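Local atomic coordinates of putative isohexenylglutaconyl-CoA hydratase (Pseudomonas aeruginosa, PDB entry 4ZU2), a protein that probably hydrates isohexenylglutaconyl-CoA, belongs to the crotonase family and is upregulated in citronellate-grown cells. Residues 89-94 and 147-152; 93-98 and 118-123; 104-109 and 124-129. One frame throughout, in Å; residues are numbered along the deposited sequence.

Contact 1 of 3, residues 89-94 and 147-152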
ATOM      1  N   ARG A  89     -19.253  14.165 -10.618  1.00 15.59           N
ATOM      2  CA  ARG A  89     -19.209  14.193  -9.155  1.00 14.32           C
ATOM      3  C   ARG A  89     -20.239  13.267  -8.503  1.00 15.19           C
ATOM      4  O   ARG A  89     -19.940  12.611  -7.499  1.00  7.69           O
ATOM      5  CB  ARG A  89     -19.377  15.601  -8.578  1.00 14.29           C
ATOM      6  CG  ARG A  89     -19.196  15.611  -7.069  1.00 17.01           C
ATOM      7  CD  ARG A  89     -17.808  15.173  -6.714  1.00 15.75           C
ATOM      8  NE  ARG A  89     -17.489  15.227  -5.294  1.00  8.33           N
ATOM      9  CZ  ARG A  89     -17.730  14.239  -4.440  1.00 14.41           C
ATOM     10  NH1 ARG A  89     -18.308  13.120  -4.866  1.00 18.92           N
ATOM     11  NH2 ARG A  89     -17.376  14.364  -3.167  1.00 13.36           N
ATOM     12  N   ALA A  90     -21.451  13.194  -9.068  1.00 15.83           N
ATOM     13  CA  ALA A  90     -22.434  12.230  -8.572  1.00 15.24           C
ATOM     14  C   ALA A  90     -21.985  10.758  -8.753  1.00 12.98           C
ATOM     15  O   ALA A  90     -22.356   9.912  -7.969  1.00 12.49           O
ATOM     16  CB  ALA A  90     -23.821  12.454  -9.191  1.00 19.24           C
ATOM     17  N   PHE A  91     -21.178  10.457  -9.762  1.00 16.42           N
ATOM     18  CA  PHE A  91     -20.660   9.108  -9.883  1.00 10.19           C
ATOM     19  C   PHE A  91     -19.572   8.972  -8.774  1.00 16.34           C
ATOM     20  O   PHE A  91     -19.345   7.897  -8.225  1.00 19.33           O
ATOM     21  CB  PHE A  91     -20.144   8.790 -11.296  1.00  9.20           C
ATOM     22  CG  PHE A  91     -19.255   7.547 -11.350  1.00 13.09           C
ATOM     23  CD1 PHE A  91     -19.750   6.300 -11.001  1.00 15.71           C
ATOM     24  CD2 PHE A  91     -17.916   7.644 -11.678  1.00 21.56           C
ATOM     25  CE1 PHE A  91     -18.943   5.186 -11.013  1.00 14.88           C
ATOM     26  CE2 PHE A  91     -17.098   6.510 -11.672  1.00 21.11           C
ATOM     27  CZ  PHE A  91     -17.635   5.280 -11.359  1.00 11.52           C
ATOM     28  N   GLY A  92     -18.956  10.075  -8.386  1.00  6.36           N
ATOM     29  CA  GLY A  92     -18.027  10.027  -7.268  1.00 10.18           C
ATOM     30  C   GLY A  92     -18.769   9.791  -5.956  1.00 13.25           C
ATOM     31  O   GLY A  92     -18.267   9.105  -5.065  1.00 15.11           O
ATOM     32  N   SER A  93     -19.960  10.362  -5.835  1.00 10.58           N
ATOM     33  CA  SER A  93     -20.771  10.126  -4.649  1.00 13.34           C
ATOM     34  C   SER A  93     -21.192   8.669  -4.573  1.00 15.48           C
ATOM     35  O   SER A  93     -21.247   8.123  -3.482  1.00 11.26           O
ATOM     36  CB  SER A  93     -21.999  11.021  -4.614  1.00 11.01           C
ATOM     37  OG  SER A  93     -21.631  12.369  -4.650  1.00 14.74           O
ATOM     38  N   LEU A  94     -21.469   8.020  -5.705  1.00 12.86           N
ATOM     39  CA  LEU A  94     -21.797   6.580  -5.654  1.00 11.14           C
ATOM     40  C   LEU A  94     -20.629   5.787  -5.062  1.00 13.81           C
ATOM     41  O   LEU A  94     -20.843   4.913  -4.274  1.00 19.09           O
ATOM     42  CB  LEU A  94     -22.168   6.014  -7.022  1.00 15.07           C
ATOM     43  CG  LEU A  94     -22.082   4.492  -7.202  1.00 16.77           C
ATOM     44  CD1 LEU A  94     -22.912   3.746  -6.204  1.00 19.38           C
ATOM     45  CD2 LEU A  94     -22.569   4.118  -8.595  1.00 21.85           C
ATOM     46  N   ALA A 147     -11.178  10.412 -13.233  1.00 13.36           N
ATOM     47  CA  ALA A 147     -11.042  11.502 -12.244  1.00 12.37           C
ATOM     48  C   ALA A 147     -11.547  11.145 -10.866  1.00 13.77           C
ATOM     49  O   ALA A 147     -10.830  11.315  -9.871  1.00 14.61           O
ATOM     50  CB  ALA A 147     -11.755  12.721 -12.720  1.00 15.19           C
ATOM     51  N   GLN A 148     -12.779  10.633 -10.813  1.00 12.80           N
ATOM     52  CA  GLN A 148     -13.362  10.164  -9.562  1.00 16.05           C
ATOM     53  C   GLN A 148     -12.721   8.831  -9.168  1.00 20.30           C
ATOM     54  O   GLN A 148     -12.686   8.499  -7.999  1.00 12.91           O
ATOM     55  CB  GLN A 148     -14.867   9.926  -9.674  1.00 12.96           C
ATOM     56  CG  GLN A 148     -15.696  11.096 -10.101  1.00 21.94           C
ATOM     57  CD  GLN A 148     -15.617  12.229  -9.107  1.00 18.52           C
ATOM     58  OE1 GLN A 148     -16.022  12.093  -7.961  1.00 12.98           O
ATOM     59  NE2 GLN A 148     -15.059  13.335  -9.537  1.00 11.76           N
ATOM     60  N   ILE A 149     -12.290   8.038 -10.151  1.00 14.98           N
ATOM     61  CA  ILE A 149     -11.649   6.748  -9.848  1.00  6.43           C
ATOM     62  C   ILE A 149     -10.317   6.909  -9.112  1.00 12.69           C
ATOM     63  O   ILE A 149      -9.971   6.056  -8.263  1.00 14.19           O
ATOM     64  CB  ILE A 149     -11.456   5.943 -11.143  1.00 12.15           C
ATOM     65  CG1 ILE A 149     -12.827   5.500 -11.690  1.00 15.98           C
ATOM     66  CG2 ILE A 149     -10.611   4.768 -10.979  1.00  9.24           C
ATOM     67  CD1 ILE A 149     -12.801   5.250 -13.124  1.00 13.54           C
ATOM     68  N   ALA A 150      -9.564   7.959  -9.452  1.00 11.27           N
ATOM     69  CA  ALA A 150      -8.152   8.070  -9.053  1.00 16.32           C
ATOM     70  C   ALA A 150      -7.887   7.717  -7.577  1.00 22.72           C
ATOM     71  O   ALA A 150      -7.071   6.863  -7.255  1.00 25.58           O
ATOM     72  CB  ALA A 150      -7.609   9.439  -9.351  1.00 15.11           C
ATOM     73  N   PRO A 151      -8.590   8.373  -6.672  1.00 18.54           N
ATOM     74  CA  PRO A 151      -8.348   8.123  -5.248  1.00 20.29           C
ATOM     75  C   PRO A 151      -8.726   6.715  -4.802  1.00 18.61           C
ATOM     76  O   PRO A 151      -8.103   6.168  -3.923  1.00 10.84           O
ATOM     77  CB  PRO A 151      -9.231   9.173  -4.569  1.00 17.92           C
ATOM     78  CG  PRO A 151     -10.148   9.645  -5.561  1.00 13.27           C
ATOM     79  CD  PRO A 151      -9.511   9.490  -6.875  1.00 14.64           C
ATOM     80  N   PHE A 152      -9.716   6.107  -5.446  1.00 21.05           N
ATOM     81  CA  PHE A 152     -10.126   4.798  -5.043  1.00 16.69           C
ATOM     82  C   PHE A 152      -9.169   3.697  -5.600  1.00 17.57           C
ATOM     83  O   PHE A 152      -8.966   2.656  -4.981  1.00 12.97           O
ATOM     84  CB  PHE A 152     -11.594   4.556  -5.374  1.00 12.74           C
ATOM     85  CG  PHE A 152     -12.558   5.476  -4.640  1.00 15.54           C
ATOM     86  CD1 PHE A 152     -12.861   5.264  -3.302  1.00 16.54           C
ATOM     87  CD2 PHE A 152     -13.188   6.526  -5.317  1.00 12.03           C
ATOM     88  CE1 PHE A 152     -13.756   6.086  -2.650  1.00 13.37           C
ATOM     89  CE2 PHE A 152     -14.039   7.366  -4.677  1.00 13.12           C
ATOM     90  CZ  PHE A 152     -14.338   7.157  -3.340  1.00 16.19           C
TER

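Contact 2 of 3, residues 93-98 and 118-123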
ATOM      1  N   SER A  93     -19.960  10.362  -5.835  1.00 10.58           N
ATOM      2  CA  SER A  93     -20.771  10.126  -4.649  1.00 13.34           C
ATOM      3  C   SER A  93     -21.192   8.669  -4.573  1.00 15.48           C
ATOM      4  O   SER A  93     -21.247   8.123  -3.482  1.00 11.26           O
ATOM      5  CB  SER A  93     -21.999  11.021  -4.614  1.00 11.01           C
ATOM      6  OG  SER A  93     -21.631  12.369  -4.650  1.00 14.74           O
ATOM      7  N   LEU A  94     -21.469   8.020  -5.705  1.00 12.86           N
ATOM      8  CA  LEU A  94     -21.797   6.580  -5.654  1.00 11.14           C
ATOM      9  C   LEU A  94     -20.629   5.787  -5.062  1.00 13.81           C
ATOM     10  O   LEU A  94     -20.843   4.913  -4.274  1.00 19.09           O
ATOM     11  CB  LEU A  94     -22.168   6.014  -7.022  1.00 15.07           C
ATOM     12  CG  LEU A  94     -22.082   4.492  -7.202  1.00 16.77           C
ATOM     13  CD1 LEU A  94     -22.912   3.746  -6.204  1.00 19.38           C
ATOM     14  CD2 LEU A  94     -22.569   4.118  -8.595  1.00 21.85           C
ATOM     15  N   LEU A  95     -19.394   6.105  -5.462  1.00 17.15           N
ATOM     16  CA  LEU A  95     -18.234   5.335  -5.043  1.00 16.73           C
ATOM     17  C   LEU A  95     -17.994   5.569  -3.566  1.00 16.54           C
ATOM     18  O   LEU A  95     -17.599   4.661  -2.833  1.00 11.83           O
ATOM     19  CB  LEU A  95     -16.969   5.694  -5.862  1.00 15.85           C
ATOM     20  CG  LEU A  95     -16.939   5.459  -7.383  1.00 21.08           C
ATOM     21  CD1 LEU A  95     -15.628   6.018  -8.037  1.00 19.05           C
ATOM     22  CD2 LEU A  95     -17.145   3.990  -7.755  1.00 20.24           C
ATOM     23  N   GLU A  96     -18.292   6.781  -3.122  1.00 15.44           N
ATOM     24  CA  GLU A  96     -18.079   7.132  -1.729  1.00 18.75           C
ATOM     25  C   GLU A  96     -19.011   6.339  -0.846  1.00 20.41           C
ATOM     26  O   GLU A  96     -18.593   5.828   0.201  1.00 17.23           O
ATOM     27  CB  GLU A  96     -18.336   8.620  -1.465  1.00 15.31           C
ATOM     28  CG  GLU A  96     -17.252   9.518  -1.942  1.00 18.65           C
ATOM     29  CD  GLU A  96     -17.466  10.983  -1.515  1.00 19.94           C
ATOM     30  OE1 GLU A  96     -16.771  11.397  -0.545  1.00 10.93           O
ATOM     31  OE2 GLU A  96     -18.301  11.699  -2.166  1.00 16.48           O
ATOM     32  N   GLU A  97     -20.272   6.276  -1.266  1.00 17.50           N
ATOM     33  CA  GLU A  97     -21.333   5.650  -0.488  1.00 13.68           C
ATOM     34  C   GLU A  97     -21.341   4.118  -0.601  1.00 22.36           C
ATOM     35  O   GLU A  97     -21.883   3.425   0.271  1.00 18.39           O
ATOM     36  CB  GLU A  97     -22.684   6.241  -0.861  1.00 12.03           C
ATOM     37  CG  GLU A  97     -22.807   7.789  -0.705  1.00 25.63           C
ATOM     38  CD  GLU A  97     -23.815   8.456  -1.706  1.00 24.01           C
ATOM     39  OE1 GLU A  97     -24.531   7.756  -2.430  1.00 27.17           O
ATOM     40  OE2 GLU A  97     -23.904   9.689  -1.757  1.00 24.23           O
ATOM     41  N   ALA A  98     -20.733   3.587  -1.657  1.00 19.83           N
ATOM     42  CA  ALA A  98     -20.590   2.155  -1.750  1.00 22.72           C
ATOM     43  C   ALA A  98     -19.410   1.739  -0.840  1.00 22.12           C
ATOM     44  O   ALA A  98     -19.558   0.868   0.019  1.00 21.02           O
ATOM     45  CB  ALA A  98     -20.363   1.730  -3.189  1.00 19.88           C
ATOM     46  N   PHE A 118     -14.438  -0.563 -13.430  1.00 16.36           N
ATOM     47  CA  PHE A 118     -13.187  -0.816 -12.679  1.00 18.46           C
ATOM     48  C   PHE A 118     -13.269   0.019 -11.385  1.00 24.59           C
ATOM     49  O   PHE A 118     -12.900  -0.439 -10.312  1.00 19.69           O
ATOM     50  CB  PHE A 118     -12.028  -0.444 -13.620  1.00 10.09           C
ATOM     51  CG  PHE A 118     -10.664  -0.421 -13.027  1.00 18.00           C
ATOM     52  CD1 PHE A 118     -10.337   0.376 -11.934  1.00 22.21           C
ATOM     53  CD2 PHE A 118      -9.657  -1.108 -13.645  1.00 17.13           C
ATOM     54  CE1 PHE A 118      -9.045   0.397 -11.428  1.00 15.88           C
ATOM     55  CE2 PHE A 118      -8.357  -1.089 -13.125  1.00 24.45           C
ATOM     56  CZ  PHE A 118      -8.055  -0.326 -12.030  1.00 14.56           C
ATOM     57  N   GLY A 119     -13.864   1.206 -11.469  1.00 25.74           N
ATOM     58  CA  GLY A 119     -14.194   1.980 -10.276  1.00 20.60           C
ATOM     59  C   GLY A 119     -14.985   1.298  -9.170  1.00 17.64           C
ATOM     60  O   GLY A 119     -14.606   1.335  -7.994  1.00 15.06           O
ATOM     61  N   LEU A 120     -16.107   0.697  -9.511  1.00 11.75           N
ATOM     62  CA  LEU A 120     -16.907  -0.020  -8.510  1.00 20.73           C
ATOM     63  C   LEU A 120     -16.188  -1.205  -7.877  1.00 16.23           C
ATOM     64  O   LEU A 120     -16.427  -1.518  -6.739  1.00 13.86           O
ATOM     65  CB  LEU A 120     -18.158  -0.607  -9.139  1.00 25.92           C
ATOM     66  CG  LEU A 120     -19.226   0.308  -9.696  1.00 34.01           C
ATOM     67  CD1 LEU A 120     -20.294  -0.560 -10.350  1.00 27.85           C
ATOM     68  CD2 LEU A 120     -19.827   1.144  -8.572  1.00 37.80           C
ATOM     69  N   ALA A 121     -15.402  -1.916  -8.665  1.00 14.67           N
ATOM     70  CA  ALA A 121     -14.643  -3.071  -8.160  1.00 14.66           C
ATOM     71  C   ALA A 121     -13.703  -2.611  -7.015  1.00 18.87           C
ATOM     72  O   ALA A 121     -13.480  -3.311  -6.035  1.00 19.74           O
ATOM     73  CB  ALA A 121     -13.852  -3.704  -9.298  1.00 11.38           C
ATOM     74  N   CYS A 122     -13.192  -1.402  -7.164  1.00 15.80           N
ATOM     75  CA  CYS A 122     -12.166  -0.866  -6.294  1.00 21.22           C
ATOM     76  C   CYS A 122     -12.696  -0.509  -4.931  1.00 21.53           C
ATOM     77  O   CYS A 122     -11.917  -0.224  -4.044  1.00 26.69           O
ATOM     78  CB  CYS A 122     -11.554   0.386  -6.921  1.00 19.16           C
ATOM     79  SG  CYS A 122     -10.368   0.149  -8.224  1.00 18.57           S
ATOM     80  N   VAL A 123     -14.017  -0.496  -4.767  1.00 23.10           N
ATOM     81  CA  VAL A 123     -14.611  -0.131  -3.481  1.00 25.06           C
ATOM     82  C   VAL A 123     -15.362  -1.282  -2.804  1.00 17.68           C
ATOM     83  O   VAL A 123     -16.125  -1.078  -1.845  1.00 15.93           O
ATOM     84  CB  VAL A 123     -15.516   1.125  -3.588  1.00 21.50           C
ATOM     85  CG1 VAL A 123     -14.747   2.258  -4.265  1.00 16.55           C
ATOM     86  CG2 VAL A 123     -16.789   0.831  -4.316  1.00 20.47           C
TER
HETATM   87  O   HOH W   1     -17.912  -1.477   0.433  1.00 18.74           O

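Contact 3 of 3, residues 104-109 and 124-129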
ATOM      1  N   LEU A 104     -21.036  -5.669   4.260  1.00 23.01           N
ATOM      2  CA  LEU A 104     -20.022  -6.282   3.397  1.00 22.18           C
ATOM      3  C   LEU A 104     -20.500  -6.193   1.911  1.00 22.16           C
ATOM      4  O   LEU A 104     -21.625  -6.556   1.591  1.00 16.57           O
ATOM      5  CB  LEU A 104     -19.798  -7.744   3.781  1.00 20.79           C
ATOM      6  CG  LEU A 104     -18.579  -8.438   3.177  1.00 17.07           C
ATOM      7  CD1 LEU A 104     -17.303  -8.101   3.922  1.00 12.51           C
ATOM      8  CD2 LEU A 104     -18.758  -9.982   3.119  1.00 18.48           C
ATOM      9  N   LEU A 105     -19.637  -5.683   1.033  1.00 17.67           N
ATOM     10  CA  LEU A 105     -19.951  -5.500  -0.366  1.00 19.66           C
ATOM     11  C   LEU A 105     -19.059  -6.459  -1.109  1.00 20.35           C
ATOM     12  O   LEU A 105     -17.831  -6.332  -1.064  1.00 19.60           O
ATOM     13  CB  LEU A 105     -19.666  -4.075  -0.811  1.00 21.37           C
ATOM     14  CG  LEU A 105     -19.809  -3.807  -2.323  1.00 28.33           C
ATOM     15  CD1 LEU A 105     -21.223  -4.116  -2.876  1.00 24.27           C
ATOM     16  CD2 LEU A 105     -19.465  -2.374  -2.660  1.00 25.99           C
ATOM     17  N   VAL A 106     -19.672  -7.445  -1.747  1.00 24.05           N
ATOM     18  CA  VAL A 106     -18.916  -8.421  -2.524  1.00 26.35           C
ATOM     19  C   VAL A 106     -19.120  -8.131  -4.008  1.00 22.26           C
ATOM     20  O   VAL A 106     -20.253  -8.023  -4.453  1.00 19.59           O
ATOM     21  CB  VAL A 106     -19.358  -9.876  -2.210  1.00 22.71           C
ATOM     22  CG1 VAL A 106     -18.450 -10.894  -2.934  1.00 18.45           C
ATOM     23  CG2 VAL A 106     -19.365 -10.098  -0.716  1.00 27.07           C
ATOM     24  N   ALA A 107     -18.031  -7.988  -4.764  1.00 23.19           N
ATOM     25  CA  ALA A 107     -18.162  -7.863  -6.205  1.00 27.88           C
ATOM     26  C   ALA A 107     -17.790  -9.158  -6.927  1.00 24.93           C
ATOM     27  O   ALA A 107     -16.707  -9.657  -6.772  1.00 22.75           O
ATOM     28  CB  ALA A 107     -17.362  -6.680  -6.759  1.00 24.11           C
ATOM     29  N   LEU A 108     -18.711  -9.656  -7.746  1.00 26.41           N
ATOM     30  CA  LEU A 108     -18.448 -10.777  -8.632  1.00 22.63           C
ATOM     31  C   LEU A 108     -18.250 -10.241 -10.054  1.00 21.88           C
ATOM     32  O   LEU A 108     -19.211  -9.862 -10.747  1.00 19.84           O
ATOM     33  CB  LEU A 108     -19.613 -11.777  -8.525  1.00 32.53           C
ATOM     34  CG  LEU A 108     -19.354 -13.247  -8.892  1.00 38.80           C
ATOM     35  CD1 LEU A 108     -18.136 -13.768  -8.176  1.00 45.67           C
ATOM     36  CD2 LEU A 108     -20.529 -14.088  -8.524  1.00 36.31           C
ATOM     37  N   VAL A 109     -16.994 -10.138 -10.478  1.00 26.11           N
ATOM     38  CA  VAL A 109     -16.680  -9.436 -11.719  1.00 27.48           C
ATOM     39  C   VAL A 109     -16.341 -10.426 -12.867  1.00 29.72           C
ATOM     40  O   VAL A 109     -15.473 -11.271 -12.751  1.00 25.71           O
ATOM     41  CB  VAL A 109     -15.566  -8.354 -11.502  1.00 35.23           C
ATOM     42  CG1 VAL A 109     -15.956  -7.374 -10.363  1.00 30.52           C
ATOM     43  CG2 VAL A 109     -14.255  -8.979 -11.197  1.00 36.12           C
ATOM     44  N   SER A 124     -15.147  -2.487  -3.301  1.00 12.57           N
ATOM     45  CA  SER A 124     -15.715  -3.667  -2.658  1.00 15.33           C
ATOM     46  C   SER A 124     -14.837  -4.115  -1.450  1.00 13.89           C
ATOM     47  O   SER A 124     -13.607  -3.925  -1.451  1.00 14.03           O
ATOM     48  CB  SER A 124     -15.852  -4.802  -3.684  1.00 14.23           C
ATOM     49  OG  SER A 124     -14.589  -5.160  -4.214  1.00 14.92           O
ATOM     50  N   ASP A 125     -15.465  -4.706  -0.440  1.00 18.19           N
ATOM     51  CA  ASP A 125     -14.725  -5.419   0.623  1.00 17.52           C
ATOM     52  C   ASP A 125     -14.141  -6.757   0.117  1.00 25.85           C
ATOM     53  O   ASP A 125     -13.069  -7.157   0.515  1.00 25.41           O
ATOM     54  CB  ASP A 125     -15.603  -5.688   1.837  1.00 21.36           C
ATOM     55  CG  ASP A 125     -16.189  -4.432   2.427  1.00 20.73           C
ATOM     56  OD1 ASP A 125     -15.406  -3.498   2.694  1.00 22.19           O
ATOM     57  OD2 ASP A 125     -17.418  -4.385   2.619  1.00 20.78           O
ATOM     58  N   VAL A 126     -14.850  -7.407  -0.788  1.00 26.39           N
ATOM     59  CA  VAL A 126     -14.395  -8.634  -1.417  1.00 24.68           C
ATOM     60  C   VAL A 126     -14.768  -8.648  -2.923  1.00 15.77           C
ATOM     61  O   VAL A 126     -15.933  -8.501  -3.315  1.00 17.31           O
ATOM     62  CB  VAL A 126     -14.973  -9.885  -0.669  1.00 35.00           C
ATOM     63  CG1 VAL A 126     -14.331 -11.203  -1.176  1.00 40.04           C
ATOM     64  CG2 VAL A 126     -14.747  -9.755   0.814  1.00 32.02           C
ATOM     65  N   ALA A 127     -13.750  -8.759  -3.757  1.00 16.13           N
ATOM     66  CA  ALA A 127     -13.908  -8.930  -5.210  1.00 22.05           C
ATOM     67  C   ALA A 127     -13.440 -10.336  -5.638  1.00 27.28           C
ATOM     68  O   ALA A 127     -12.319 -10.787  -5.296  1.00 31.07           O
ATOM     69  CB  ALA A 127     -13.119  -7.921  -5.925  1.00 15.29           C
ATOM     70  N   ILE A 128     -14.321 -11.022  -6.353  1.00 27.98           N
ATOM     71  CA  ILE A 128     -14.056 -12.339  -6.922  1.00 21.52           C
ATOM     72  C   ILE A 128     -14.177 -12.199  -8.453  1.00 22.97           C
ATOM     73  O   ILE A 128     -15.244 -11.887  -8.952  1.00 26.10           O
ATOM     74  CB  ILE A 128     -15.098 -13.362  -6.407  1.00 26.03           C
ATOM     75  CG1 ILE A 128     -15.077 -13.465  -4.866  1.00 22.07           C
ATOM     76  CG2 ILE A 128     -14.858 -14.734  -7.022  1.00 24.44           C
ATOM     77  CD1 ILE A 128     -16.409 -13.775  -4.231  1.00 19.65           C
ATOM     78  N   ALA A 129     -13.097 -12.425  -9.196  1.00 19.33           N
ATOM     79  CA  ALA A 129     -13.128 -12.228 -10.653  1.00 21.97           C
ATOM     80  C   ALA A 129     -13.017 -13.541 -11.406  1.00 29.07           C
ATOM     81  O   ALA A 129     -12.415 -14.514 -10.920  1.00 26.64           O
ATOM     82  CB  ALA A 129     -12.018 -11.318 -11.086  1.00 22.28           C
TER

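Contact 1 of 3, residues 89-94 and 147-152
In this crotonase fold, helix 81-99 meets the chain leading into helix 149-157 where G92 faces Q148. The two CA atoms lie 5.2 Å apart. G92 has no side chain, and the amide end of Q148 lies directly on its backbone: Q148 OE1 sits 3.0 Å from G92 CA. The Q148 chain is bent at chi2 (-63°). Its CG and CD also pass close over G92.

R89 also approaches this amide oxygen. Its CD is 3.8 Å from Q148 OE1. The guanidinium and amide planes are 29° apart, and the two side chains cross at about a right angle. No hydrogen bond links the segments. The polar ends are held by other partners instead. Q148 NE2 bonds to N88 OD1 and to L231 O of the second subunit. R89 forms salt bridges with E96 and with D232 of the second subunit. The contact therefore lies against a subunit interface.

F91 adds the apolar part. Its ring passes Q148 CB, and I149 CG1 lies at the ring edge, near the ring plane, 4.4 Å from F91 CE2.

Contact 2 of 3, residues 93-98 and 118-123
L120 of helix 116-121 sets its CD2 methyl against two leucines of helix 81-99. L120 CD2 is 4.0 Å from L94 CD2 and equally 4.0 Å from L95 CD2. The leucines arrive there by different conformations. L94 has CG anti to the backbone N (chi1 161°), and its side chain crosses that of L120 at about a right angle. L95 has CG beside the backbone N and anti to the carbonyl carbon (chi1 -62°). L120 uses the same first torsion as L95. In all three, the bond to CB does not aim at the other segment. The ends of the side chains make the contact.

L95 also reaches the backbone of the other helix. Its CD2 lies 3.7 Å from G119 O, and G119 has no side chain of its own here.

V123 closes the far end, and its two methyls do different work. CG1 lies 4.0 Å from L95 O. CG2 sits between the backbone N and the carbonyl carbon, the crowded position, and meets A98 CB at 3.9 Å. The bonds to CB of both A98 and V123 point across the contact. No direct hydrogen bond joins the segments. One water bridges them: it donates to A98 O and to V123 O, at 2.9 Å from each.

In relatives, the N-terminal end of the helix equivalent to 116-121 supplies a peptide N-H of the oxyanion hole, and the same is probable here. All six touching residues are buried. L94 and A98 also pack on helix 33-47. F152 of helix 149-157 covers L95 and V123, while F64 from a loop touches L120.

Contact 3 of 3, residues 104-109 and 124-129
Strands 104-109 and 126-130 run parallel, with V106 paired to V126 and V109 to A129. The axes of segments 104-109 and 126-129 approach to 4.6 Å at an angle of 13°. A107 bonds to both sides of its bridge partner: A107 N donates to V126 O at 2.6 Å, and A107 O accepts from I128 N at 2.8 Å. V109 N continues the pattern to I128 O at 2.9 Å. L105 O accepts from V126 N and, weakly, from D125 N.

Before the second strand begins, a side chain takes over a bonding place. D125 OD2 accepts the L105 N-H at 3.0 Å on its anti side, with the donor 25° out of the carboxylate plane. OD2 also forms a salt bridge with K216. OD1 pairs with R163 of the third subunit. The buried carboxylate is thus matched by two basic groups, which would favour its charged form. L104 CD1 rests on D125 CB.

The pairing is the strand part of a beta-alpha-beta crossover. The chain leaves strand 104-109, passes through the short strand 112-114 and helix 116-121, and returns beside it as the next parallel strand of the crotonase core sheet.

V106, L108, V126 and I128 share one face. L108 CD1 packs on I128 CB at 3.5 Å, and V106 CG1 meets I128 CD1 at 3.8 Å. Helix 190-205 touches V106 and L108 here. A107, V109, A127 and A129 share the other face. A107 CB also meets CB of S124, whose OG bonds to A121 O. F135 of strand 134-136 packs on V109 and A129. V109 CG1 is anti to the carbonyl carbon (chi1 -54°). The other methyl, CG2, lies between the backbone N and the carbonyl carbon, tightly against A129 CB at 3.2 Å.

In the fold
From the N terminus, helix 81-99 comes first and supplies the opening segments of contacts 1 and 2, which share S93 and L94. Strand 104-109 then opens contact 3. Helix 116-121 and V123 close contact 2, and residues 124-129 close contact 3 directly afterwards. Contacts 2 and 3 therefore cross. Residues 147-152 close contact 1 last, so contact 3 lies within its loop, while contact 2 starts from the same stretch. Contact 1 ties helix 81-99 to helix 149-157, contact 2 ties it to helix 116-121, and contact 3 joins two core strands. Q148 O packs near L95 CD1, linking contacts 1 and 2. L105 CD2 packs near V123 O, linking contacts 2 and 3. Contacts 1 and 3 do not touch.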